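PDB 3PPE: cadherin-5 from Gallus gallus, which mediates calcium-dependent, preferentially homophilic adhesion between endothelial cells and helps couple actin fibres to cell junctions. Local coordinates for residues A[111-114]-A[115-119]. Sequence-based numbering, arbitrary orientation.
Sequences GSVP and EMSRL
The pyrrolidine ring of Pro-114 turns one face to OG of Ser-117, while the carbonyl of the same residue receives that hydroxyl at its oxygen, tilted out of plane. Over the ring, OG of Ser-117 lies 3.7 Å from CB and 3.8 Å from CD of Pro-114. Beside the ring, CG2 of Val-113 comes within 3.7 Å of OG of Ser-117. The hydroxyl donates to Pro-114 O in a short bond of 2.5 Å (OG to O), arriving 34° out of the carbonyl plane. From the other side of that plane a water donates to the same oxygen at 2.8 Å and also accepts from Ser-117 N, 3.0 Å from the water oxygen. The direct turn bond, Ser-117 N to Pro-114 O, is weak at 3.5 Å, which suggests that the hydroxyl and the water carry much of the closure. What brings the hydroxyl round is the first torsion of Ser-117, which sets OG beside its own backbone N and anti to the carbonyl carbon (chi1 -61°). With the hydroxyl removed, as by an alanine here, Pro-114 O would probably lose its shortest donor and lean on the water and the weak amide bond. The carboxylate of Glu-115 is engaged outside the turn, where OE2 accepts a hydrogen bond from the backbone N of Arg-170. On the strand side, Val-113 and Glu-115 have backbone bonds to Thr-202, tying the approach to the turn to strand 194-202. Residues 114 to 117 form a type II beta turn, with Met-116 in the left-handed region (phi 59°) at the third position. It ends strand 108-114, an outer strand running parallel to 194-202 in the Ig-like beta sandwich of the second cadherin repeat, and leads into the loop before strand 122-129, away from the calcium sites.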
loop_
_atom_site.group_PDB
_atom_site.type_symbol
_atom_site.label_atom_id
_atom_site.label_comp_id
_atom_site.label_asym_id
_atom_site.label_seq_id
_atom_site.Cartn_x
_atom_site.Cartn_y
_atom_site.Cartn_z
ATOM N N GLY A 111 -17.636 -42.644 -17.513
ATOM C CA GLY A 111 -16.728 -43.727 -17.208
ATOM C C GLY A 111 -17.424 -45.057 -17.150
ATOM O O GLY A 111 -18.629 -45.164 -17.317
ATOM N N SER A 112 -16.639 -46.084 -16.892
ATOM C CA SER A 112 -17.200 -47.409 -16.758
ATOM C C SER A 112 -16.355 -48.217 -15.788
ATOM O O SER A 112 -15.180 -47.922 -15.532
ATOM C CB SER A 112 -17.300 -48.118 -18.142
ATOM O OG SER A 112 -16.025 -48.603 -18.529
ATOM N N VAL A 113 -16.979 -49.227 -15.220
ATOM C CA VAL A 113 -16.289 -50.106 -14.295
ATOM C C VAL A 113 -16.986 -51.478 -14.410
ATOM O O VAL A 113 -18.197 -51.518 -14.670
ATOM C CB VAL A 113 -16.275 -49.507 -12.864
ATOM C CG1 VAL A 113 -17.680 -49.487 -12.249
ATOM C CG2 VAL A 113 -15.246 -50.244 -11.944
ATOM N N PRO A 114 -16.231 -52.596 -14.329
ATOM C CA PRO A 114 -16.889 -53.905 -14.295
ATOM C C PRO A 114 -17.734 -54.062 -13.069
ATOM O O PRO A 114 -17.340 -53.576 -11.989
ATOM C CB PRO A 114 -15.718 -54.894 -14.236
ATOM C CG PRO A 114 -14.582 -54.118 -14.933
ATOM C CD PRO A 114 -14.760 -52.725 -14.411
ATOM N N GLU A 115 -18.885 -54.734 -13.224
ATOM C CA GLU A 115 -19.769 -55.015 -12.119
ATOM C C GLU A 115 -19.030 -55.826 -11.081
ATOM O O GLU A 115 -18.071 -56.515 -11.409
ATOM C CB GLU A 115 -21.017 -55.796 -12.577
ATOM C CG GLU A 115 -20.696 -57.144 -13.244
ATOM C CD GLU A 115 -21.942 -58.030 -13.355
ATOM O OE1 GLU A 115 -21.861 -59.114 -14.010
ATOM O OE2 GLU A 115 -22.985 -57.632 -12.768
ATOM N N MET A 116 -19.484 -55.739 -9.834
ATOM C CA MET A 116 -18.931 -56.540 -8.752
ATOM C C MET A 116 -17.424 -56.329 -8.518
ATOM O O MET A 116 -16.778 -57.181 -7.942
ATOM C CB MET A 116 -19.268 -58.048 -8.962
ATOM C CG MET A 116 -20.778 -58.355 -9.220
ATOM S SD MET A 116 -21.831 -57.799 -7.858
ATOM C CE MET A 116 -21.183 -58.796 -6.522
ATOM N N SER A 117 -16.871 -55.188 -8.935
ATOM C CA SER A 117 -15.486 -54.833 -8.582
ATOM C C SER A 117 -15.419 -54.613 -7.065
ATOM O O SER A 117 -16.400 -54.197 -6.429
ATOM C CB SER A 117 -15.066 -53.558 -9.319
ATOM O OG SER A 117 -15.111 -53.713 -10.761
ATOM N N ARG A 118 -14.255 -54.897 -6.498
ATOM C CA ARG A 118 -14.030 -54.615 -5.095
ATOM C C ARG A 118 -14.298 -53.136 -4.733
ATOM O O ARG A 118 -14.259 -52.214 -5.570
ATOM C CB ARG A 118 -12.625 -55.058 -4.670
ATOM C CG ARG A 118 -11.454 -54.306 -5.349
ATOM C CD ARG A 118 -10.159 -55.036 -5.060
ATOM N NE ARG A 118 -8.980 -54.308 -5.506
ATOM C CZ ARG A 118 -7.730 -54.695 -5.262
ATOM N NH1 ARG A 118 -7.493 -55.820 -4.601
ATOM N NH2 ARG A 118 -6.711 -53.970 -5.697
ATOM N N LEU A 119 -14.680 -52.935 -3.479
ATOM C CA LEU A 119 -14.782 -51.602 -2.908
ATOM C C LEU A 119 -13.481 -50.832 -3.167
ATOM O O LEU A 119 -12.387 -51.380 -2.964
ATOM C CB LEU A 119 -14.977 -51.721 -1.406
ATOM C CG LEU A 119 -14.820 -50.456 -0.589
ATOM C CD1 LEU A 119 -16.038 -49.567 -0.815
ATOM C CD2 LEU A 119 -14.714 -50.867 0.849
HETATM O O HOH W 1 -18.025 -52.505 -9.531
#